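PDB 3TKK: predicted acetamidase/formamidase from Thermoanaerobacter tengcongensis, which probably hydrolyses carbon-nitrogen bonds of small linear amides such as formamide or acetamide, and carries zinc and calcium ions. Local coordinates for residues 137-142 with 169-174; 148-153 with 280-285; 159-164 with 284-289; 185-190 with 197-202. All blocks are in the same frame, centred on the assembly; numbering follows the deposited sequence.

Contact 1. Residues 137-142 with 169-174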
loop_
_atom_site.group_PDB
_atom_site.type_symbol
_atom_site.label_atom_id
_atom_site.label_comp_id
_atom_site.label_asym_id
_atom_site.label_seq_id
_atom_site.Cartn_x
_atom_site.Cartn_y
_atom_site.Cartn_z
ATOM N N ILE A 137 -10.618 -9.380 14.040
ATOM C CA ILE A 137 -10.240 -10.688 14.513
ATOM C C ILE A 137 -9.062 -10.464 15.446
ATOM O O ILE A 137 -8.186 -9.622 15.162
ATOM C CB ILE A 137 -9.822 -11.679 13.458
ATOM C CG1 ILE A 137 -9.337 -12.957 14.163
ATOM C CG2 ILE A 137 -8.711 -11.062 12.488
ATOM C CD1 ILE A 137 -9.289 -14.225 12.910
ATOM N N GLY A 138 -9.114 -11.082 16.631
ATOM C CA GLY A 138 -8.123 -10.741 17.666
ATOM C C GLY A 138 -8.212 -11.631 18.882
ATOM O O GLY A 138 -9.123 -12.476 19.008
ATOM N N VAL A 139 -7.306 -11.411 19.817
ATOM C CA VAL A 139 -7.336 -12.047 21.110
ATOM C C VAL A 139 -7.400 -10.940 22.170
ATOM O O VAL A 139 -7.368 -9.775 21.849
ATOM C CB VAL A 139 -6.008 -12.802 21.315
ATOM C CG1 VAL A 139 -5.805 -13.833 20.193
ATOM C CG2 VAL A 139 -4.744 -11.710 21.343
ATOM N N ALA A 140 -7.531 -11.341 23.437
ATOM C CA ALA A 140 -7.636 -10.352 24.494
ATOM C C ALA A 140 -6.284 -9.685 24.719
ATOM O O ALA A 140 -5.253 -10.322 24.701
ATOM C CB ALA A 140 -8.125 -10.980 25.834
ATOM N N PRO A 141 -6.314 -8.363 24.918
ATOM C CA PRO A 141 -5.140 -7.665 25.339
ATOM C C PRO A 141 -4.696 -8.026 26.745
ATOM O O PRO A 141 -5.476 -8.568 27.568
ATOM C CB PRO A 141 -5.551 -6.159 25.329
ATOM C CG PRO A 141 -6.998 -6.066 24.874
ATOM C CD PRO A 141 -7.549 -7.546 24.927
ATOM N N LYS A 142 -3.451 -7.674 27.049
ATOM C CA LYS A 142 -2.881 -7.956 28.368
ATOM C C LYS A 142 -3.724 -7.294 29.436
ATOM O O LYS A 142 -4.146 -7.908 30.369
ATOM C CB LYS A 142 -1.442 -7.442 28.403
ATOM C CG LYS A 142 -0.548 -8.071 29.496
ATOM C CD LYS A 142 0.897 -7.554 29.191
ATOM C CE LYS A 142 1.564 -6.801 30.381
ATOM N NZ LYS A 142 2.492 -5.780 29.746
ATOM N N VAL A 169 -3.365 -16.098 10.285
ATOM C CA VAL A 169 -3.014 -14.931 11.088
ATOM C C VAL A 169 -2.385 -15.361 12.425
ATOM O O VAL A 169 -2.941 -16.308 13.088
ATOM C CB VAL A 169 -4.301 -14.227 11.416
ATOM C CG1 VAL A 169 -3.912 -12.853 11.993
ATOM C CG2 VAL A 169 -5.104 -14.040 10.106
ATOM N N TYR A 170 -1.291 -14.722 12.845
ATOM C CA TYR A 170 -0.581 -15.161 13.979
ATOM C C TYR A 170 -0.732 -14.083 14.935
ATOM O O TYR A 170 -0.469 -12.971 14.580
ATOM C CB TYR A 170 0.885 -15.339 13.599
ATOM C CG TYR A 170 1.086 -16.496 12.661
ATOM C CD1 TYR A 170 1.571 -17.728 13.154
ATOM C CD2 TYR A 170 0.824 -16.368 11.337
ATOM C CE1 TYR A 170 1.809 -18.770 12.350
ATOM C CE2 TYR A 170 1.084 -17.410 10.467
ATOM C CZ TYR A 170 1.537 -18.619 10.976
ATOM O OH TYR A 170 1.787 -19.665 10.155
ATOM N N PHE A 171 -1.133 -14.377 16.188
ATOM C CA PHE A 171 -1.311 -13.361 17.153
ATOM C C PHE A 171 -0.443 -13.600 18.366
ATOM O O PHE A 171 -0.419 -14.741 18.914
ATOM C CB PHE A 171 -2.804 -13.441 17.719
ATOM C CG PHE A 171 -3.834 -13.026 16.733
ATOM C CD1 PHE A 171 -4.016 -11.696 16.435
ATOM C CD2 PHE A 171 -4.615 -13.948 16.148
ATOM C CE1 PHE A 171 -4.951 -11.274 15.427
ATOM C CE2 PHE A 171 -5.569 -13.584 15.131
ATOM C CZ PHE A 171 -5.761 -12.230 14.821
ATOM N N PRO A 172 0.200 -12.568 18.846
ATOM C CA PRO A 172 0.728 -12.738 20.197
ATOM C C PRO A 172 -0.344 -13.002 21.226
ATOM O O PRO A 172 -1.377 -12.323 21.207
ATOM C CB PRO A 172 1.305 -11.357 20.565
ATOM C CG PRO A 172 1.100 -10.424 19.387
ATOM C CD PRO A 172 0.177 -11.168 18.382
ATOM N N VAL A 173 -0.074 -13.900 22.190
ATOM C CA VAL A 173 -0.991 -14.256 23.299
ATOM C C VAL A 173 -0.670 -13.404 24.529
ATOM O O VAL A 173 0.465 -13.384 25.030
ATOM C CB VAL A 173 -0.888 -15.783 23.648
ATOM C CG1 VAL A 173 -1.956 -16.192 24.632
ATOM C CG2 VAL A 173 -1.200 -16.609 22.335
ATOM N N PHE A 174 -1.675 -12.671 25.005
ATOM C CA PHE A 174 -1.543 -11.836 26.173
ATOM C C PHE A 174 -2.105 -12.478 27.424
ATOM O O PHE A 174 -1.649 -12.154 28.502
ATOM C CB PHE A 174 -2.103 -10.444 25.897
ATOM C CG PHE A 174 -1.378 -9.769 24.720
ATOM C CD1 PHE A 174 -0.081 -9.268 24.885
ATOM C CD2 PHE A 174 -1.941 -9.738 23.485
ATOM C CE1 PHE A 174 0.586 -8.706 23.843
ATOM C CE2 PHE A 174 -1.273 -9.200 22.400
ATOM C CZ PHE A 174 -0.027 -8.663 22.547
HETATM O O HOH W 1 -4.694 -13.000 24.543
#
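Ala140 O accepts a hydrogen bond from a water at 2.7 Å, and the same water takes the N-H of Phe174, so a single solvent molecule joins the two backbones where both have left their strands. Beside this bridge the Phe174 ring turns an edge to Ala140 O and to Val139 CG2, which lies 4.0 Å from Phe174 CD2. Val139 divides its two methyls between the two phenylalanines: CG2 goes to Phe174 and also sits 3.4 Å from Pro172 O, a buried carbonyl oxygen without a polar partner in the model, while CG1 packs 3.9 Å from Phe171 CB. The Phe171 ring is aimed at 137-139 with CG anti to its own carbonyl carbon (chi1 -70°). Gly138 CA stands over one face of it in a CH-pi contact, 4.3 Å from the centroid and 26° off the normal; Ile137 CG1 approaches Phe171 CZ to 3.7 Å, and Ile137 CG2 lies in the ring plane at the edge. An alanine in place of Phe171 would probably leave Ile137 and Gly138 CA without the ring they pack on, Val139 CG1 keeping only CB as a neighbour there. With Leu77 and Val79 of strand 76-86 adjoining, the arrangement is that of a buried interface between two beta sheets, strand 133-138 of one packed through side chains on strand 168-172 of the other.

Contact 2. Residues 148-153 with 280-285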
loop_
_atom_site.group_PDB
_atom_site.type_symbol
_atom_site.label_atom_id
_atom_site.label_comp_id
_atom_site.label_asym_id
_atom_site.label_seq_id
_atom_site.Cartn_x
_atom_site.Cartn_y
_atom_site.Cartn_z
ATOM N N CYS A 148 -14.067 -3.389 20.189
ATOM C CA CYS A 148 -14.071 -4.065 18.891
ATOM C C CYS A 148 -13.714 -3.282 17.663
ATOM O O CYS A 148 -13.163 -3.846 16.738
ATOM C CB CYS A 148 -15.457 -4.727 18.686
ATOM S SG CYS A 148 -15.365 -6.183 19.663
ATOM N N GLY A 149 -14.058 -1.998 17.649
ATOM C CA GLY A 149 -13.747 -1.085 16.518
ATOM C C GLY A 149 -12.312 -0.553 16.513
ATOM O O GLY A 149 -11.951 0.218 15.627
ATOM N N THR A 150 -11.498 -0.890 17.520
ATOM C CA THR A 150 -10.115 -0.331 17.547
ATOM C C THR A 150 -9.115 -1.475 17.360
ATOM O O THR A 150 -9.277 -2.546 17.967
ATOM C CB THR A 150 -9.932 0.300 18.909
ATOM O OG1 THR A 150 -10.793 1.452 18.971
ATOM C CG2 THR A 150 -8.498 0.765 19.162
ATOM N N PRO A 151 -8.158 -1.335 16.446
ATOM C CA PRO A 151 -7.071 -2.341 16.416
ATOM C C PRO A 151 -5.937 -2.145 17.332
ATOM O O PRO A 151 -5.613 -1.006 17.686
ATOM C CB PRO A 151 -6.469 -2.200 15.021
ATOM C CG PRO A 151 -6.758 -0.810 14.575
ATOM C CD PRO A 151 -7.981 -0.281 15.426
ATOM N N GLY A 152 -5.236 -3.216 17.699
ATOM C CA GLY A 152 -3.963 -3.015 18.477
ATOM C C GLY A 152 -3.118 -4.247 18.308
ATOM O O GLY A 152 -3.289 -5.053 17.327
ATOM N N SER A 153 -2.150 -4.372 19.190
ATOM C CA SER A 153 -1.239 -5.548 19.092
ATOM C C SER A 153 -1.966 -6.902 19.254
ATOM O O SER A 153 -1.468 -7.931 18.777
ATOM C CB SER A 153 -0.206 -5.425 20.165
ATOM O OG SER A 153 0.534 -4.200 19.959
ATOM N N ASP A 280 -10.243 4.098 10.689
ATOM C CA ASP A 280 -10.700 3.632 11.997
ATOM C C ASP A 280 -10.002 4.518 13.052
ATOM O O ASP A 280 -9.235 5.473 12.734
ATOM C CB ASP A 280 -10.462 2.086 12.253
ATOM C CG ASP A 280 -11.196 1.147 11.197
ATOM O OD1 ASP A 280 -12.311 1.526 10.804
ATOM O OD2 ASP A 280 -10.696 0.036 10.796
ATOM N N PRO A 281 -10.320 4.289 14.342
ATOM C CA PRO A 281 -9.784 5.226 15.332
ATOM C C PRO A 281 -8.223 5.214 15.303
ATOM O O PRO A 281 -7.574 6.163 15.603
ATOM C CB PRO A 281 -10.292 4.628 16.670
ATOM C CG PRO A 281 -11.657 3.914 16.304
ATOM C CD PRO A 281 -11.284 3.303 14.892
ATOM N N LEU A 282 -7.619 4.095 14.933
ATOM C CA LEU A 282 -6.231 4.082 14.588
ATOM C C LEU A 282 -6.188 3.581 13.164
ATOM O O LEU A 282 -7.152 2.808 12.738
ATOM C CB LEU A 282 -5.560 3.092 15.516
ATOM C CG LEU A 282 -5.582 3.219 17.034
ATOM C CD1 LEU A 282 -4.683 2.086 17.796
ATOM C CD2 LEU A 282 -5.165 4.679 17.563
ATOM N N LYS A 283 -5.112 3.917 12.425
ATOM C CA LYS A 283 -4.857 3.382 10.978
ATOM C C LYS A 283 -3.997 2.172 11.098
ATOM O O LYS A 283 -3.313 2.006 12.107
ATOM C CB LYS A 283 -4.090 4.476 10.189
ATOM C CG LYS A 283 -4.801 5.934 10.563
ATOM C CD LYS A 283 -4.349 6.889 9.528
ATOM C CE LYS A 283 -5.100 8.285 9.512
ATOM N NZ LYS A 283 -6.002 8.214 10.615
ATOM N N THR A 284 -4.204 1.266 10.162
ATOM C CA THR A 284 -3.538 0.039 10.200
ATOM C C THR A 284 -2.740 -0.038 8.848
ATOM O O THR A 284 -3.243 0.222 7.726
ATOM C CB THR A 284 -4.529 -1.085 10.269
ATOM O OG1 THR A 284 -5.269 -1.018 11.489
ATOM C CG2 THR A 284 -3.800 -2.412 10.223
ATOM N N ALA A 285 -1.481 -0.470 8.968
ATOM C CA ALA A 285 -0.621 -0.662 7.862
ATOM C C ALA A 285 0.030 -1.972 7.972
ATOM O O ALA A 285 -0.083 -2.663 9.004
ATOM C CB ALA A 285 0.552 0.447 7.875
#
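Pro151 lays its ring against two residues of 280-285: CD comes within 4.2 Å of Leu282 CB, and CG reaches Thr284 OG1 at 3.4 Å. The second of these is carbon-oxygen packing; the Thr284 hydroxyl has its hydrogen bonds with Ser233 and Gln277, whose side chains also touch Pro151. Leu282 carries its CG anti to the carbonyl carbon (chi1 -59°), and from there CD1 reaches Pro151 O at 3.2 Å, so that this side chain meets the proline at its ring and at its carbonyl. One step along, Pro281 is set against Gly149 and Thr150. Its CD lies 3.2 Å from Gly149 O, which is hydrogen-bonded to Asn157 ND2, and its CG is 3.7 Å from Thr150 OG1, the two side chains meeting at an oblique angle. Asp280 adds only a marginal touch, its CB standing 4.1 Å from Gly149 O. An alanine in place of Pro151 would remove CG and CD and probably leave Leu282 CB and Thr284 OG1 without the ring they face. The contact is therefore one of proline rings and a leucine methyl packed on carbon, backbone and hydroxyl oxygens, joining the 148-153 segment to the start of strand 283-290. It is second-shell packing beside the calcium site, in which Asn157 is a ligand; the Asp280 side chain lies about 4 Å from the calcium ion at nearest atoms.

Contact 3. Residues 159-164 with 284-289. With CA (calcium ion), chain G.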
loop_
_atom_site.group_PDB
_atom_site.type_symbol
_atom_site.label_atom_id
_atom_site.label_comp_id
_atom_site.label_asym_id
_atom_site.label_seq_id
_atom_site.Cartn_x
_atom_site.Cartn_y
_atom_site.Cartn_z
ATOM N N ASP A 159 -9.125 -4.463 9.534
ATOM C CA ASP A 159 -9.658 -4.268 8.159
ATOM C C ASP A 159 -8.545 -4.464 7.175
ATOM O O ASP A 159 -8.237 -3.605 6.289
ATOM C CB ASP A 159 -10.350 -2.924 7.933
ATOM C CG ASP A 159 -11.733 -2.818 8.659
ATOM O OD1 ASP A 159 -12.408 -3.810 9.027
ATOM O OD2 ASP A 159 -12.032 -1.697 9.116
ATOM N N THR A 160 -7.995 -5.676 7.254
ATOM C CA THR A 160 -6.924 -6.097 6.372
ATOM C C THR A 160 -7.340 -7.095 5.287
ATOM O O THR A 160 -7.785 -8.205 5.628
ATOM C CB THR A 160 -5.734 -6.619 7.279
ATOM O OG1 THR A 160 -5.198 -5.493 8.054
ATOM C CG2 THR A 160 -4.671 -7.225 6.360
ATOM N N THR A 161 -7.165 -6.766 3.970
ATOM C CA THR A 161 -7.775 -7.479 2.915
ATOM C C THR A 161 -7.081 -8.827 2.834
ATOM O O THR A 161 -7.684 -9.780 2.378
ATOM C CB THR A 161 -7.469 -6.751 1.497
ATOM O OG1 THR A 161 -6.075 -6.339 1.530
ATOM C CG2 THR A 161 -8.464 -5.390 1.379
ATOM N N LEU A 162 -5.842 -8.935 3.321
ATOM C CA LEU A 162 -5.169 -10.235 3.280
ATOM C C LEU A 162 -5.917 -11.379 4.124
ATOM O O LEU A 162 -5.509 -12.508 4.046
ATOM C CB LEU A 162 -3.698 -10.075 3.801
ATOM C CG LEU A 162 -2.772 -9.048 3.036
ATOM C CD1 LEU A 162 -1.315 -9.134 3.647
ATOM C CD2 LEU A 162 -2.919 -9.369 1.515
ATOM N N ILE A 163 -6.691 -10.998 5.184
ATOM C CA ILE A 163 -7.301 -12.011 6.037
ATOM C C ILE A 163 -8.495 -12.591 5.338
ATOM O O ILE A 163 -9.576 -12.071 5.520
ATOM C CB ILE A 163 -7.616 -11.347 7.457
ATOM C CG1 ILE A 163 -6.270 -10.791 7.942
ATOM C CG2 ILE A 163 -8.229 -12.475 8.435
ATOM C CD1 ILE A 163 -6.290 -10.016 9.524
ATOM N N ALA A 164 -8.283 -13.677 4.607
ATOM C CA ALA A 164 -9.262 -14.294 3.652
ATOM C C ALA A 164 -8.976 -15.764 3.622
ATOM O O ALA A 164 -8.012 -16.187 4.226
ATOM C CB ALA A 164 -8.987 -13.639 2.204
ATOM N N THR A 284 -4.204 1.266 10.162
ATOM C CA THR A 284 -3.538 0.039 10.200
ATOM C C THR A 284 -2.740 -0.038 8.848
ATOM O O THR A 284 -3.243 0.222 7.726
ATOM C CB THR A 284 -4.529 -1.085 10.269
ATOM O OG1 THR A 284 -5.269 -1.018 11.489
ATOM C CG2 THR A 284 -3.800 -2.412 10.223
ATOM N N ALA A 285 -1.481 -0.470 8.968
ATOM C CA ALA A 285 -0.621 -0.662 7.862
ATOM C C ALA A 285 0.030 -1.972 7.972
ATOM O O ALA A 285 -0.083 -2.663 9.004
ATOM C CB ALA A 285 0.552 0.447 7.875
ATOM N N ARG A 286 0.757 -2.306 6.926
ATOM C CA ARG A 286 1.440 -3.529 6.961
ATOM C C ARG A 286 2.753 -3.523 6.261
ATOM O O ARG A 286 3.005 -2.631 5.456
ATOM C CB ARG A 286 0.544 -4.626 6.473
ATOM C CG ARG A 286 0.108 -4.583 5.093
ATOM C CD ARG A 286 -1.118 -5.503 4.868
ATOM N NE ARG A 286 -1.317 -5.501 3.409
ATOM C CZ ARG A 286 -2.320 -4.886 2.758
ATOM N NH1 ARG A 286 -3.382 -4.458 3.417
ATOM N NH2 ARG A 286 -2.378 -4.962 1.405
ATOM N N PHE A 287 3.624 -4.481 6.574
ATOM C CA PHE A 287 4.819 -4.683 5.718
ATOM C C PHE A 287 4.973 -6.103 5.193
ATOM O O PHE A 287 5.046 -7.062 5.952
ATOM C CB PHE A 287 6.071 -4.244 6.494
ATOM C CG PHE A 287 7.321 -4.240 5.624
ATOM C CD1 PHE A 287 7.494 -3.238 4.679
ATOM C CD2 PHE A 287 8.345 -5.169 5.830
ATOM C CE1 PHE A 287 8.588 -3.206 3.836
ATOM C CE2 PHE A 287 9.480 -5.113 4.967
ATOM C CZ PHE A 287 9.636 -4.110 4.033
ATOM N N SER A 288 5.053 -6.268 3.871
ATOM C CA SER A 288 4.851 -7.579 3.307
ATOM C C SER A 288 6.121 -7.988 2.597
ATOM O O SER A 288 6.629 -7.204 1.776
ATOM C CB SER A 288 3.786 -7.359 2.255
ATOM O OG SER A 288 3.432 -8.493 1.575
ATOM N N LEU A 289 6.559 -9.262 2.760
ATOM C CA LEU A 289 7.655 -9.893 2.000
ATOM C C LEU A 289 7.155 -11.175 1.309
ATOM O O LEU A 289 6.265 -11.829 1.791
ATOM C CB LEU A 289 8.817 -10.256 2.917
ATOM C CG LEU A 289 9.599 -9.026 3.362
ATOM C CD1 LEU A 289 10.277 -9.240 4.762
ATOM C CD2 LEU A 289 10.655 -8.696 2.233
HETATM CA CA CA G . -14.039 -2.744 10.322
HETATM O O HOH W 2 -15.522 -1.909 8.487
HETATM O O HOH W 3 -15.884 -2.244 11.918
HETATM O O HOH W 4 -14.246 -0.338 10.802
#
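A type I beta turn from Thr160 to Ile163, closed by a 3.0 Å hydrogen bond from Ile163 N to Thr160 O, sets its side chains against strand 283-290. This turn directly follows the calcium ligand Asp159, so the contact joins a metal-binding loop to the nine-stranded mixed sheet. Arg286 reaches from the strand toward the turn with CG between its backbone N and carbonyl carbon (chi1 65°), and the chain then runs extended to NE. Leu162 CG lies over one face of the guanidinium, 3.8 Å above its plane and offset toward the rim, while CD1 comes to 3.6 Å from Arg286 NE. The Thr161 side chain crosses the arginine at about a right angle, OG1 standing 3.8 Å from Arg286 NH1 without bonding to it; instead both residues turn to Asp191, which forms a salt bridge with Arg286 NH2 and a hydrogen bond with Thr161 OG1. Hydrogen bonds to Gln274 at NE and Ser276 at NH1 fix the rotation of the buried guanidinium, and its positive charge is probably balanced by Asp191. Thr160 contributes methyl packing against the arginine's CD, and its OG1, bonded to Ser276 and to Met158 O, stands near the methyl of Thr284. At the calcium ion, Asp159 binds through both carboxylate oxygens, OD1 at 2.3 Å and OD2 at 2.6 Å, with three waters, Asn157 and Asp184 among the other ligands.

Contact 4. Residues 185-190 with 197-202. With ZN (zinc ion), chain F.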
loop_
_atom_site.group_PDB
_atom_site.type_symbol
_atom_site.label_atom_id
_atom_site.label_comp_id
_atom_site.label_asym_id
_atom_site.label_seq_id
_atom_site.Cartn_x
_atom_site.Cartn_y
_atom_site.Cartn_z
ATOM N N LEU A 185 -17.276 -9.326 8.841
ATOM C CA LEU A 185 -16.940 -9.778 7.550
ATOM C C LEU A 185 -17.307 -8.764 6.468
ATOM O O LEU A 185 -18.281 -7.963 6.659
ATOM C CB LEU A 185 -17.569 -11.188 7.153
ATOM C CG LEU A 185 -17.538 -12.381 8.147
ATOM C CD1 LEU A 185 -18.280 -13.762 7.594
ATOM C CD2 LEU A 185 -16.178 -12.723 8.565
ATOM N N HIS A 186 -16.542 -8.845 5.346
ATOM C CA HIS A 186 -16.790 -7.922 4.191
ATOM C C HIS A 186 -16.823 -8.819 3.005
ATOM O O HIS A 186 -16.007 -9.710 2.984
ATOM C CB HIS A 186 -15.716 -6.855 3.940
ATOM C CG HIS A 186 -15.525 -5.900 5.073
ATOM N ND1 HIS A 186 -14.324 -5.309 5.342
ATOM C CD2 HIS A 186 -16.396 -5.406 5.965
ATOM C CE1 HIS A 186 -14.417 -4.602 6.451
ATOM N NE2 HIS A 186 -15.684 -4.647 6.843
ATOM N N ALA A 187 -17.837 -8.690 2.155
ATOM C CA ALA A 187 -17.818 -9.424 0.885
ATOM C C ALA A 187 -16.734 -8.890 -0.108
ATOM O O ALA A 187 -16.372 -9.567 -1.096
ATOM C CB ALA A 187 -19.187 -9.224 0.230
ATOM N N LEU A 188 -16.288 -7.677 0.116
ATOM C CA LEU A 188 -15.358 -6.907 -0.721
ATOM C C LEU A 188 -14.929 -5.647 0.030
ATOM O O LEU A 188 -15.759 -5.010 0.557
ATOM C CB LEU A 188 -16.049 -6.376 -1.947
ATOM C CG LEU A 188 -15.098 -5.902 -3.085
ATOM C CD1 LEU A 188 -13.923 -6.869 -3.421
ATOM C CD2 LEU A 188 -15.990 -5.497 -4.343
ATOM N N MET A 189 -13.658 -5.281 -0.077
ATOM C CA MET A 189 -13.192 -3.995 0.506
ATOM C C MET A 189 -11.839 -3.726 -0.182
ATOM O O MET A 189 -11.061 -4.661 -0.449
ATOM C CB MET A 189 -12.977 -4.145 2.062
ATOM C CG MET A 189 -12.618 -2.739 2.760
ATOM S SD MET A 189 -11.891 -3.062 4.371
ATOM C CE MET A 189 -10.258 -3.488 3.803
ATOM N N GLY A 190 -11.523 -2.470 -0.454
ATOM C CA GLY A 190 -10.221 -2.111 -0.883
ATOM C C GLY A 190 -9.324 -1.598 0.195
ATOM O O GLY A 190 -9.749 -0.957 1.211
ATOM N N SER A 197 -16.455 2.096 4.983
ATOM C CA SER A 197 -16.908 0.760 5.226
ATOM C C SER A 197 -16.571 -0.142 4.056
ATOM O O SER A 197 -16.171 0.224 2.989
ATOM C CB SER A 197 -18.485 0.631 5.425
ATOM O OG SER A 197 -19.012 0.516 4.032
ATOM N N GLY A 198 -16.744 -1.407 4.310
ATOM C CA GLY A 198 -16.648 -2.476 3.306
ATOM C C GLY A 198 -18.038 -2.798 2.825
ATOM O O GLY A 198 -18.944 -2.070 3.113
ATOM N N VAL A 199 -18.199 -3.795 1.963
ATOM C CA VAL A 199 -19.493 -4.433 1.788
ATOM C C VAL A 199 -19.755 -5.324 3.079
ATOM O O VAL A 199 -19.327 -6.511 3.203
ATOM C CB VAL A 199 -19.617 -5.222 0.454
ATOM C CG1 VAL A 199 -21.105 -5.875 0.330
ATOM C CG2 VAL A 199 -19.265 -4.357 -0.814
ATOM N N GLU A 200 -20.455 -4.717 4.034
ATOM C CA GLU A 200 -20.625 -5.243 5.381
ATOM C C GLU A 200 -21.646 -6.391 5.318
ATOM O O GLU A 200 -22.784 -6.238 4.884
ATOM C CB GLU A 200 -21.171 -4.171 6.296
ATOM C CG GLU A 200 -20.286 -2.933 6.401
ATOM C CD GLU A 200 -18.873 -3.202 6.939
ATOM O OE1 GLU A 200 -18.666 -4.238 7.669
ATOM O OE2 GLU A 200 -17.902 -2.338 6.784
ATOM N N VAL A 201 -21.222 -7.563 5.697
ATOM C CA VAL A 201 -22.169 -8.669 5.645
ATOM C C VAL A 201 -22.066 -9.613 6.852
ATOM O O VAL A 201 -21.023 -9.692 7.451
ATOM C CB VAL A 201 -21.830 -9.584 4.453
ATOM C CG1 VAL A 201 -21.979 -8.835 3.086
ATOM C CG2 VAL A 201 -20.335 -10.034 4.556
ATOM N N ALA A 202 -23.055 -10.495 7.017
ATOM C CA ALA A 202 -22.944 -11.536 8.060
ATOM C C ALA A 202 -22.400 -12.683 7.293
ATOM O O ALA A 202 -22.521 -12.665 6.084
ATOM C CB ALA A 202 -24.397 -11.934 8.590
HETATM ZN ZN ZN F . -16.756 -3.515 8.264
HETATM O O HOH W 5 -19.916 -10.244 9.854
HETATM O O HOH W 6 -19.700 -6.573 8.626
HETATM O O HOH W 2 -15.522 -1.909 8.487
#
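His186 leaves its strand with CB 3.7 Å from Val199 O, and its CG is set anti to the carbonyl carbon (chi1 -62°). Farther out, the ring has Gly198 CA over the centre of one face, a CH-pi contact only 12° off the normal. CD2 meets Glu200 OE1 at the ring edge, and at the tip NE2 binds the zinc ion at 2.1 Å. Glu200 runs alongside in the same direction, its chain bent at chi2, and grips the metal with both OE1 and OE2; its carboxylate stands 88° to the imidazole plane. The near approach of NE2 to these oxygens reflects shared coordination. Gly198 N donates to Glu200 OE2 at 2.9 Å, arriving from above the carboxylate plane, and a water lies between Glu200 OE1 and Leu185 O. The ligands are held in register by backbone bonds: Val201 N to Leu185 O is nearly straight, Ala187 N to Val199 O is 2.8 Å, and Val199 N donates to Leu188 O. His186 and Glu200 face each other as a single beta bridge. Away from the metal, Ala187 CB touches Val199 CG1 and Val201 CG1, each at about 4 Å, against Ile115. Asp184, also a calcium ligand, and Cys39, present as 3-sulfinoalanine, are the remaining protein ligands of the zinc ion. A water bound to zinc at 2.0 Å also meets the calcium ion; shared in this way it would probably be polarised, consistent with the amide hydrolysis assigned to the family.

Overall arrangement
Contacts 1, 3 and 4 are buried, with the exposed Lys142 at the margin of contact 1, whereas contact 2 is only partly so. Contact 1 is largely apolar, its cross-bridge being a single water, and it joins the two larger sheets some distance from the metals. Contacts 2 and 3 share strand 283-290, with Thr284 in both, but one packs proline on leucine while the other buries an arginine whose charge is met from outside the pair. Contact 4 adds backbone hydrogen bonds and direct zinc ligation. Contacts 3 and 4 converge on the metals: Asp159 OD1 lies 3.4 Å from His186 CE1, and one water bridges calcium and zinc. Contact 2 borders the calcium site through Asp280.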